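Local coordinates for protein DyP2 (Amycolatopsis sp. ATCC 39116, PDB 4G2C) that acts as a haem-dependent dye-decolorizing peroxidase, a multifunctional oxidoreductase from a lignin-reactive bacterium that also carries a manganese(II) ion, at residues 57-67 against 374-382; 236-244 against 328-336. All blocks are in the same frame, centred on the assembly; numbering follows the deposited sequence.

How the contacts relate
Contact 1 joins the segment leading into strand 66-74 of one antiparallel sheet to strand 374-380 of the other, its centre about 8 Å from the centre of the chain. Contact 2 is a pairing of loops lying farther out, about 20 Å from that centre, and its two segments fall within the stretch of chain closed by contact 1. The contact centres lie about 22 Å apart; their nearest atoms are about 7 Å apart and do not touch. Both reach toward the haem: R375 of contact 1 bonds a propionate oxygen, whereas the side chain of N332 of contact 2 comes within about 5 Å of the haem (nearest atoms) and bonds R357, which is itself hydrogen-bonded to the haem.

Contact 1: 57-67 against 374-382; sequences NILKAHVRDRL and ARRGQTYGR. With HEM (protoporphyrin IX containing Fe), chain C; ACT (acetate ion), chain T; ACT (acetate ion), chain X; ACT (acetate ion), chain O.
Beside the haem pocket, the bent side chain of R376 reaches from the broken strand 374-380 to two backbone carbonyls of the 57-67 loop. NE of R376 donates to O of N57 at 2.7 Å, with the acceptor within 2° of the guanidinium plane. NH2 of the same group reaches O of I58 at 2.8 Å, arriving from above that carbonyl's plane. A turn at chi2 (-77°) directs the R376 chain along N57, and CB of A61 packs against R376 CD at 3.4 Å. A374 CB and A61 N lie over opposite faces of the guanidinium, which helps fix its rotation.

The fold here pairs two ferredoxin-like halves, as in other DyP-type peroxidases, and the contact joins the entry to strand 66-74 of one sheet with a strand of the other. R64 returns the grip: its extended chain brings NE to O of R376 at 3.0 Å, above the carbonyl plane, and NH2 to O of G377 at 3.1 Å. CB of R376 sits over one face of this guanidinium. Farther along, Q378 NE2 donates to O of R64 at 3.0 Å in a nearly straight bond (167°), while its OE1 accepts from N of T379. On the haem side, R375 sets one face of its guanidinium against C4D of the haem and sends NH2 to propionate oxygen O2A at 2.6 Å.

Contact 2: 236-244 against 328-336; sequences DTTDGVNDW and HPVGNDFSY. With ACT (acetate ion), chain H.
OD1 of D333 takes two backbone N-H groups, from D243 N at 2.7 Å and W244 N at 2.9 Å, while its sister oxygen OD2 accepts from N242 N at 2.9 Å. D333 is the centre of an inverse gamma turn in the loop 328-336, and its carboxylate holds the loop that follows helix 228-237. The bonds from N242 and D243 come on the syn sides of their oxygens; that from W244 runs nearly along the C-O direction. With CG opposite the backbone N (chi1 -158°), the D333 group extends into the bend at 242-244. With an alanine here the N-H groups of N242, D243 and W244 would probably be left without their carboxylate acceptors and the bend freer to shift.

D239 repeats the scheme in reverse: OD1 accepts from N332 N at 3.1 Å and OD2 from D333 N at 2.9 Å, both on the syn side. The two carboxylate planes stand 82° apart. Beyond the segments, N332 OD1 accepts from R357, an arginine that also bonds the haem. Alongside, the N332 amide and the W244 indole point the same way with planes 72° apart, N332 ND2 lying 3.7 Å from W244 CD1.

Contact 1: 57-67 against 374-382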
loop_
_atom_site.group_PDB
_atom_site.type_symbol
_atom_site.label_atom_id
_atom_site.label_comp_id
_atom_site.label_asym_id
_atom_site.label_seq_id
_atom_site.Cartn_x
_atom_site.Cartn_y
_atom_site.Cartn_z
ATOM N N ASN A 57 -8.115 8.803 5.684
ATOM C CA ASN A 57 -7.385 7.696 5.066
ATOM C C ASN A 57 -5.975 8.083 4.613
ATOM O O ASN A 57 -5.203 7.229 4.184
ATOM C CB ASN A 57 -8.189 7.066 3.917
ATOM C CG ASN A 57 -7.701 5.662 3.556
ATOM O OD1 ASN A 57 -7.277 4.886 4.424
ATOM N ND2 ASN A 57 -7.753 5.332 2.278
ATOM N N ILE A 58 -5.635 9.369 4.725
ATOM C CA ILE A 58 -4.356 9.830 4.214
ATOM C C ILE A 58 -3.284 9.841 5.310
ATOM O O ILE A 58 -2.345 9.064 5.255
ATOM C CB ILE A 58 -4.472 11.202 3.499
ATOM C CG1 ILE A 58 -5.371 11.083 2.257
ATOM C CG2 ILE A 58 -3.096 11.694 3.081
ATOM C CD1 ILE A 58 -5.874 12.432 1.690
ATOM N N LEU A 59 -3.431 10.714 6.299
ATOM C CA LEU A 59 -2.480 10.765 7.416
ATOM C C LEU A 59 -2.626 9.550 8.353
ATOM O O LEU A 59 -1.725 9.232 9.130
ATOM C CB LEU A 59 -2.628 12.070 8.212
ATOM C CG LEU A 59 -2.228 13.420 7.609
ATOM C CD1 LEU A 59 -2.596 14.541 8.556
ATOM C CD2 LEU A 59 -0.722 13.505 7.267
ATOM N N LYS A 60 -3.763 8.874 8.261
ATOM C CA LYS A 60 -4.061 7.723 9.110
ATOM C C LYS A 60 -5.068 6.843 8.372
ATOM O O LYS A 60 -6.126 7.321 7.987
ATOM C CB LYS A 60 -4.692 8.217 10.410
ATOM C CG LYS A 60 -5.284 7.125 11.294
ATOM C CD LYS A 60 -4.297 6.744 12.341
ATOM C CE LYS A 60 -4.784 5.606 13.201
ATOM N NZ LYS A 60 -3.596 4.870 13.702
ATOM N N ALA A 61 -4.751 5.568 8.172
ATOM C CA ALA A 61 -5.625 4.689 7.391
ATOM C C ALA A 61 -7.064 4.652 7.929
ATOM O O ALA A 61 -7.284 4.816 9.117
ATOM C CB ALA A 61 -5.044 3.275 7.331
ATOM N N HIS A 62 -8.047 4.448 7.060
ATOM C CA HIS A 62 -9.419 4.287 7.528
ATOM C C HIS A 62 -9.757 2.801 7.490
ATOM O O HIS A 62 -9.319 2.088 6.588
ATOM C CB HIS A 62 -10.387 5.096 6.666
ATOM C CG HIS A 62 -11.727 5.333 7.301
ATOM N ND1 HIS A 62 -12.665 4.336 7.468
ATOM C CD2 HIS A 62 -12.290 6.464 7.796
ATOM C CE1 HIS A 62 -13.744 4.838 8.039
ATOM N NE2 HIS A 62 -13.539 6.125 8.253
ATOM N N VAL A 63 -10.487 2.329 8.493
ATOM C CA VAL A 63 -10.974 0.958 8.492
ATOM C C VAL A 63 -11.787 0.784 7.228
ATOM O O VAL A 63 -12.616 1.635 6.898
ATOM C CB VAL A 63 -11.886 0.674 9.720
ATOM C CG1 VAL A 63 -13.180 1.502 9.630
ATOM C CG2 VAL A 63 -12.197 -0.819 9.840
ATOM N N ARG A 64 -11.550 -0.314 6.523
ATOM C CA ARG A 64 -12.171 -0.538 5.229
ATOM C C ARG A 64 -12.244 -2.031 4.916
ATOM O O ARG A 64 -11.946 -2.454 3.796
ATOM C CB ARG A 64 -11.376 0.203 4.138
ATOM C CG ARG A 64 -9.915 -0.232 4.064
ATOM C CD ARG A 64 -9.000 0.835 3.462
ATOM N NE ARG A 64 -7.628 0.332 3.420
ATOM C CZ ARG A 64 -6.847 0.229 4.493
ATOM N NH1 ARG A 64 -7.304 0.626 5.673
ATOM N NH2 ARG A 64 -5.617 -0.268 4.387
ATOM N N ASP A 65 -12.641 -2.819 5.912
ATOM C CA ASP A 65 -12.672 -4.282 5.789
ATOM C C ASP A 65 -13.676 -4.678 4.721
ATOM O O ASP A 65 -13.590 -5.740 4.127
ATOM C CB ASP A 65 -13.038 -4.931 7.129
ATOM C CG ASP A 65 -11.993 -4.688 8.206
ATOM O OD1 ASP A 65 -10.785 -4.598 7.876
ATOM O OD2 ASP A 65 -12.373 -4.589 9.387
ATOM N N ARG A 66 -14.647 -3.805 4.500
ATOM C CA ARG A 66 -15.538 -3.909 3.361
ATOM C C ARG A 66 -15.292 -2.645 2.586
ATOM O O ARG A 66 -15.406 -1.551 3.132
ATOM C CB ARG A 66 -17.004 -3.976 3.809
ATOM C CG ARG A 66 -17.408 -5.313 4.425
ATOM C CD ARG A 66 -17.177 -6.446 3.431
ATOM N NE ARG A 66 -17.928 -7.646 3.784
ATOM C CZ ARG A 66 -18.951 -8.124 3.079
ATOM N NH1 ARG A 66 -19.344 -7.511 1.963
ATOM N NH2 ARG A 66 -19.578 -9.224 3.490
ATOM N N LEU A 67 -14.930 -2.797 1.321
ATOM C CA LEU A 67 -14.597 -1.657 0.487
ATOM C C LEU A 67 -15.207 -1.799 -0.896
ATOM O O LEU A 67 -15.054 -2.829 -1.555
ATOM C CB LEU A 67 -13.076 -1.519 0.362
ATOM C CG LEU A 67 -12.569 -0.507 -0.662
ATOM C CD1 LEU A 67 -12.885 0.909 -0.199
ATOM C CD2 LEU A 67 -11.075 -0.686 -0.875
ATOM N N ALA A 374 2.842 5.670 2.549
ATOM C CA ALA A 374 1.639 5.177 3.195
ATOM C C ALA A 374 0.875 4.174 2.316
ATOM O O ALA A 374 0.346 4.536 1.269
ATOM C CB ALA A 374 0.740 6.341 3.516
ATOM N N ARG A 375 0.798 2.926 2.763
ATOM C CA ARG A 375 0.068 1.892 2.039
ATOM C C ARG A 375 -1.334 1.767 2.633
ATOM O O ARG A 375 -1.499 1.748 3.859
ATOM C CB ARG A 375 0.807 0.554 2.127
ATOM C CG ARG A 375 2.220 0.545 1.501
ATOM C CD ARG A 375 2.926 -0.835 1.684
ATOM N NE ARG A 375 3.283 -1.041 3.090
ATOM C CZ ARG A 375 3.094 -2.157 3.784
ATOM N NH1 ARG A 375 2.564 -3.242 3.210
ATOM N NH2 ARG A 375 3.448 -2.182 5.066
ATOM N N ARG A 376 -2.339 1.682 1.765
ATOM C CA ARG A 376 -3.732 1.620 2.203
ATOM C C ARG A 376 -4.509 0.587 1.401
ATOM O O ARG A 376 -5.692 0.784 1.121
ATOM C CB ARG A 376 -4.397 2.987 2.010
ATOM C CG ARG A 376 -3.675 4.138 2.694
ATOM C CD ARG A 376 -3.950 4.135 4.193
ATOM N NE ARG A 376 -3.370 5.309 4.833
ATOM C CZ ARG A 376 -2.248 5.300 5.552
ATOM N NH1 ARG A 376 -1.587 4.161 5.739
ATOM N NH2 ARG A 376 -1.792 6.429 6.090
ATOM N N GLY A 377 -3.847 -0.506 1.022
ATOM C CA GLY A 377 -4.443 -1.505 0.154
ATOM C C GLY A 377 -5.501 -2.353 0.832
ATOM O O GLY A 377 -5.649 -2.330 2.053
ATOM N N GLN A 378 -6.263 -3.092 0.035
ATOM C CA GLN A 378 -7.195 -4.066 0.589
ATOM C C GLN A 378 -7.230 -5.274 -0.326
ATOM O O GLN A 378 -7.150 -5.131 -1.554
ATOM C CB GLN A 378 -8.591 -3.460 0.774
ATOM C CG GLN A 378 -9.606 -4.354 1.496
ATOM C CD GLN A 378 -9.104 -4.892 2.822
ATOM O OE1 GLN A 378 -8.273 -5.796 2.856
ATOM N NE2 GLN A 378 -9.610 -4.342 3.921
ATOM N N THR A 379 -7.294 -6.466 0.270
ATOM C CA THR A 379 -7.411 -7.694 -0.522
ATOM C C THR A 379 -8.745 -7.797 -1.271
ATOM O O THR A 379 -9.757 -7.218 -0.867
ATOM C CB THR A 379 -7.255 -8.949 0.358
ATOM O OG1 THR A 379 -8.022 -8.794 1.564
ATOM C CG2 THR A 379 -5.789 -9.169 0.714
ATOM N N TYR A 380 -8.751 -8.550 -2.357
ATOM C CA TYR A 380 -10.008 -8.851 -3.025
ATOM C C TYR A 380 -10.139 -10.332 -3.352
ATOM O O TYR A 380 -9.145 -11.060 -3.436
ATOM C CB TYR A 380 -10.145 -8.032 -4.301
ATOM C CG TYR A 380 -9.258 -8.497 -5.428
ATOM C CD1 TYR A 380 -9.695 -9.471 -6.324
ATOM C CD2 TYR A 380 -7.982 -7.959 -5.609
ATOM C CE1 TYR A 380 -8.884 -9.897 -7.376
ATOM C CE2 TYR A 380 -7.169 -8.376 -6.658
ATOM C CZ TYR A 380 -7.627 -9.345 -7.537
ATOM O OH TYR A 380 -6.833 -9.771 -8.582
ATOM N N GLY A 381 -11.379 -10.762 -3.562
ATOM C CA GLY A 381 -11.662 -12.131 -3.932
ATOM C C GLY A 381 -12.212 -12.945 -2.769
ATOM O O GLY A 381 -11.996 -12.622 -1.600
ATOM N N ARG A 382 -12.940 -14.006 -3.088
ATOM C CA ARG A 382 -13.390 -14.920 -2.050
ATOM C C ARG A 382 -12.769 -16.278 -2.301
ATOM O O ARG A 382 -12.574 -16.680 -3.444
ATOM C CB ARG A 382 -14.917 -15.014 -2.008
ATOM C CG ARG A 382 -15.616 -13.742 -1.529
ATOM C CD ARG A 382 -17.101 -13.996 -1.288
ATOM N NE ARG A 382 -17.748 -12.930 -0.526
ATOM C CZ ARG A 382 -17.763 -12.864 0.806
ATOM N NH1 ARG A 382 -17.151 -13.799 1.533
ATOM N NH2 ARG A 382 -18.383 -11.856 1.413
HETATM C CHA HEM C . 5.318 -4.945 3.334
HETATM C CHB HEM C . 2.997 -8.302 0.693
HETATM C CHC HEM C . 2.723 -5.240 -3.068
HETATM C CHD HEM C . 5.700 -2.230 -0.722
HETATM C C1A HEM C . 4.700 -6.114 2.958
HETATM C C2A HEM C . 4.509 -7.271 3.808
HETATM C C3A HEM C . 3.865 -8.188 3.075
HETATM C C4A HEM C . 3.627 -7.648 1.748
HETATM C CMA HEM C . 3.438 -9.590 3.542
HETATM C CAA HEM C . 4.974 -7.381 5.287
HETATM C CBA HEM C . 3.916 -6.755 6.201
HETATM C CGA HEM C . 4.102 -5.262 6.347
HETATM O O1A HEM C . 5.199 -4.805 6.715
HETATM O O2A HEM C . 3.145 -4.500 6.097
HETATM C C1B HEM C . 2.716 -7.793 -0.567
HETATM C C2B HEM C . 2.001 -8.451 -1.659
HETATM C C3B HEM C . 1.934 -7.586 -2.690
HETATM C C4B HEM C . 2.578 -6.358 -2.289
HETATM C CMB HEM C . 1.452 -9.900 -1.617
HETATM C CAB HEM C . 1.276 -7.764 -4.076
HETATM C CBB HEM C . 0.337 -8.691 -4.276
HETATM C C1C HEM C . 3.573 -4.193 -2.787
HETATM C C2C HEM C . 3.979 -3.152 -3.717
HETATM C C3C HEM C . 4.791 -2.312 -3.053
HETATM C C4C HEM C . 4.923 -2.802 -1.695
HETATM C CMC HEM C . 3.516 -3.022 -5.196
HETATM C CAC HEM C . 5.517 -1.065 -3.611
HETATM C CBC HEM C . 5.729 -0.909 -4.928
HETATM C C1D HEM C . 5.824 -2.646 0.587
HETATM C C2D HEM C . 6.467 -1.876 1.619
HETATM C C3D HEM C . 6.320 -2.727 2.871
HETATM C C4D HEM C . 5.633 -3.918 2.481
HETATM C CMD HEM C . 7.130 -0.495 1.474
HETATM C CAD HEM C . 6.833 -2.427 4.265
HETATM C CBD HEM C . 8.322 -2.695 4.179
HETATM C CGD HEM C . 8.859 -2.255 5.512
HETATM O O1D HEM C . 8.641 -1.067 5.869
HETATM O O2D HEM C . 9.454 -3.116 6.215
HETATM N NA HEM C . 4.149 -6.370 1.724
HETATM N NB HEM C . 3.042 -6.521 -0.998
HETATM N NC HEM C . 4.170 -3.948 -1.560
HETATM N ND HEM C . 5.352 -3.833 1.136
HETATM FE FE HEM C . 4.303 -5.315 0.004
HETATM C C ACT T . -18.236 -4.632 0.090
HETATM O O ACT T . -19.246 -4.501 0.835
HETATM O OXT ACT T . -17.238 -5.257 0.549
HETATM C CH3 ACT T . -18.216 -4.065 -1.293
HETATM C C ACT X . -1.329 4.678 9.720
HETATM O O ACT X . -2.389 4.370 9.128
HETATM O OXT ACT X . -0.552 5.454 9.104
HETATM C CH3 ACT X . -1.019 4.145 11.091
HETATM C C ACT O . -1.722 -2.890 2.846
HETATM O O ACT O . -1.602 -1.995 3.721
HETATM O OXT ACT O . -1.327 -2.624 1.680
HETATM C CH3 ACT O . -2.324 -4.221 3.182
HETATM O O HOH W 1 -7.608 2.579 0.579
#

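Contact 2: 236-244 against 328-336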
loop_
_atom_site.group_PDB
_atom_site.type_symbol
_atom_site.label_atom_id
_atom_site.label_comp_id
_atom_site.label_asym_id
_atom_site.label_seq_id
_atom_site.Cartn_x
_atom_site.Cartn_y
_atom_site.Cartn_z
ATOM N N ASP A 236 4.516 3.038 22.920
ATOM C CA ASP A 236 3.927 2.549 24.161
ATOM C C ASP A 236 3.356 1.138 24.067
ATOM O O ASP A 236 3.342 0.411 25.069
ATOM C CB ASP A 236 2.830 3.486 24.669
ATOM C CG ASP A 236 3.306 4.923 24.839
ATOM O OD1 ASP A 236 4.521 5.175 24.752
ATOM O OD2 ASP A 236 2.452 5.810 25.060
ATOM N N THR A 237 2.875 0.748 22.887
ATOM C CA THR A 237 2.057 -0.476 22.790
ATOM C C THR A 237 2.547 -1.546 21.820
ATOM O O THR A 237 1.852 -2.540 21.595
ATOM C CB THR A 237 0.568 -0.161 22.443
ATOM O OG1 THR A 237 0.458 0.166 21.047
ATOM C CG2 THR A 237 0.038 0.998 23.294
ATOM N N THR A 238 3.728 -1.362 21.239
ATOM C CA THR A 238 4.302 -2.415 20.408
ATOM C C THR A 238 5.673 -2.784 20.959
ATOM O O THR A 238 5.990 -2.425 22.082
ATOM C CB THR A 238 4.426 -1.998 18.921
ATOM O OG1 THR A 238 5.392 -0.947 18.791
ATOM C CG2 THR A 238 3.078 -1.526 18.373
ATOM N N ASP A 239 6.487 -3.489 20.173
ATOM C CA ASP A 239 7.835 -3.810 20.626
ATOM C C ASP A 239 8.637 -2.522 20.874
ATOM O O ASP A 239 9.500 -2.483 21.739
ATOM C CB ASP A 239 8.556 -4.820 19.709
ATOM C CG ASP A 239 8.551 -4.417 18.231
ATOM O OD1 ASP A 239 7.575 -3.773 17.781
ATOM O OD2 ASP A 239 9.523 -4.768 17.510
ATOM N N GLY A 240 8.301 -1.460 20.145
ATOM C CA GLY A 240 8.864 -0.143 20.398
ATOM C C GLY A 240 9.328 0.574 19.144
ATOM O O GLY A 240 9.019 0.159 18.020
ATOM N N VAL A 241 10.071 1.658 19.344
ATOM C CA VAL A 241 10.627 2.441 18.249
ATOM C C VAL A 241 12.106 2.759 18.496
ATOM O O VAL A 241 12.586 3.817 18.112
ATOM C CB VAL A 241 9.869 3.767 18.103
ATOM C CG1 VAL A 241 8.373 3.511 17.828
ATOM C CG2 VAL A 241 10.045 4.617 19.357
ATOM N N ASN A 242 12.827 1.848 19.147
ATOM C CA ASN A 242 14.224 2.098 19.519
ATOM C C ASN A 242 15.172 1.892 18.359
ATOM O O ASN A 242 16.199 2.545 18.244
ATOM C CB ASN A 242 14.673 1.160 20.643
ATOM C CG ASN A 242 13.828 1.284 21.893
ATOM O OD1 ASN A 242 13.335 2.364 22.244
ATOM N ND2 ASN A 242 13.661 0.170 22.581
ATOM N N ASP A 243 14.831 0.945 17.512
ATOM C CA ASP A 243 15.717 0.537 16.447
ATOM C C ASP A 243 15.220 1.137 15.130
ATOM O O ASP A 243 16.012 1.586 14.302
ATOM C CB ASP A 243 15.725 -0.983 16.393
ATOM C CG ASP A 243 16.940 -1.534 15.719
ATOM O OD1 ASP A 243 17.643 -0.747 15.040
ATOM O OD2 ASP A 243 17.177 -2.765 15.856
ATOM N N TRP A 244 13.902 1.151 14.946
ATOM C CA TRP A 244 13.310 1.739 13.750
ATOM C C TRP A 244 12.382 2.896 14.115
ATOM O O TRP A 244 11.425 2.720 14.862
ATOM C CB TRP A 244 12.553 0.676 12.937
ATOM C CG TRP A 244 11.819 1.258 11.762
ATOM C CD1 TRP A 244 10.470 1.389 11.622
ATOM C CD2 TRP A 244 12.402 1.824 10.578
ATOM N NE1 TRP A 244 10.175 1.990 10.424
ATOM C CE2 TRP A 244 11.344 2.262 9.763
ATOM C CE3 TRP A 244 13.717 1.995 10.132
ATOM C CZ2 TRP A 244 11.557 2.858 8.523
ATOM C CZ3 TRP A 244 13.930 2.570 8.921
ATOM C CH2 TRP A 244 12.860 3.006 8.120
ATOM N N HIS A 328 3.154 -11.127 19.565
ATOM C CA HIS A 328 2.499 -10.575 20.742
ATOM C C HIS A 328 3.157 -9.263 21.204
ATOM O O HIS A 328 3.708 -9.204 22.301
ATOM C CB HIS A 328 2.506 -11.582 21.899
ATOM C CG HIS A 328 2.104 -12.971 21.508
ATOM N ND1 HIS A 328 0.790 -13.402 21.528
ATOM C CD2 HIS A 328 2.847 -14.037 21.114
ATOM C CE1 HIS A 328 0.743 -14.667 21.150
ATOM N NE2 HIS A 328 1.977 -15.079 20.896
ATOM N N PRO A 329 3.079 -8.211 20.373
ATOM C CA PRO A 329 2.414 -8.311 19.069
ATOM C C PRO A 329 3.439 -8.433 17.959
ATOM O O PRO A 329 4.643 -8.483 18.224
ATOM C CB PRO A 329 1.679 -6.972 18.965
ATOM C CG PRO A 329 2.600 -6.001 19.665
ATOM C CD PRO A 329 3.367 -6.805 20.724
ATOM N N VAL A 330 2.962 -8.504 16.724
ATOM C CA VAL A 330 3.843 -8.494 15.575
ATOM C C VAL A 330 4.753 -7.283 15.713
ATOM O O VAL A 330 4.270 -6.165 15.841
ATOM C CB VAL A 330 3.041 -8.357 14.275
ATOM C CG1 VAL A 330 3.996 -8.215 13.080
ATOM C CG2 VAL A 330 2.110 -9.560 14.106
ATOM N N GLY A 331 6.065 -7.495 15.689
ATOM C CA GLY A 331 6.982 -6.383 15.888
ATOM C C GLY A 331 7.337 -5.634 14.616
ATOM O O GLY A 331 7.183 -6.162 13.524
ATOM N N ASN A 332 7.827 -4.407 14.768
ATOM C CA ASN A 332 8.395 -3.645 13.656
ATOM C C ASN A 332 9.678 -2.896 14.041
ATOM O O ASN A 332 10.250 -2.168 13.228
ATOM C CB ASN A 332 7.377 -2.641 13.090
ATOM C CG ASN A 332 7.720 -2.211 11.680
ATOM O OD1 ASN A 332 8.120 -3.034 10.866
ATOM N ND2 ASN A 332 7.591 -0.920 11.391
ATOM N N ASP A 333 10.120 -3.077 15.281
ATOM C CA ASP A 333 11.288 -2.386 15.795
ATOM C C ASP A 333 12.587 -3.135 15.488
ATOM O O ASP A 333 13.185 -3.753 16.369
ATOM C CB ASP A 333 11.151 -2.208 17.300
ATOM C CG ASP A 333 11.995 -1.080 17.815
ATOM O OD1 ASP A 333 12.529 -0.333 16.971
ATOM O OD2 ASP A 333 12.123 -0.941 19.046
ATOM N N PHE A 334 13.009 -3.079 14.231
ATOM C CA PHE A 334 14.249 -3.725 13.799
ATOM C C PHE A 334 14.818 -3.001 12.580
ATOM O O PHE A 334 14.096 -2.302 11.858
ATOM C CB PHE A 334 13.989 -5.185 13.400
ATOM C CG PHE A 334 13.030 -5.330 12.247
ATOM C CD1 PHE A 334 13.484 -5.233 10.926
ATOM C CD2 PHE A 334 11.672 -5.507 12.479
ATOM C CE1 PHE A 334 12.604 -5.343 9.854
ATOM C CE2 PHE A 334 10.771 -5.607 11.411
ATOM C CZ PHE A 334 11.237 -5.534 10.094
ATOM N N SER A 335 16.116 -3.182 12.362
ATOM C CA SER A 335 16.795 -2.740 11.155
ATOM C C SER A 335 17.625 -3.927 10.716
ATOM O O SER A 335 17.597 -4.973 11.353
ATOM C CB SER A 335 17.722 -1.545 11.437
ATOM O OG SER A 335 18.892 -1.950 12.136
ATOM N N TYR A 336 18.384 -3.762 9.639
ATOM C CA TYR A 336 19.240 -4.830 9.146
ATOM C C TYR A 336 20.725 -4.611 9.482
ATOM O O TYR A 336 21.602 -5.197 8.842
ATOM C CB TYR A 336 19.061 -4.966 7.635
ATOM C CG TYR A 336 17.637 -5.229 7.266
ATOM C CD1 TYR A 336 17.084 -6.495 7.431
ATOM C CD2 TYR A 336 16.832 -4.213 6.765
ATOM C CE1 TYR A 336 15.762 -6.741 7.114
ATOM C CE2 TYR A 336 15.516 -4.449 6.439
ATOM C CZ TYR A 336 14.987 -5.719 6.617
ATOM O OH TYR A 336 13.679 -5.962 6.289
HETATM C C ACT H . 20.365 1.113 14.933
HETATM O O ACT H . 21.614 0.999 15.039
HETATM O OXT ACT H . 19.787 0.321 14.140
HETATM C CH3 ACT H . 19.602 2.146 15.716
#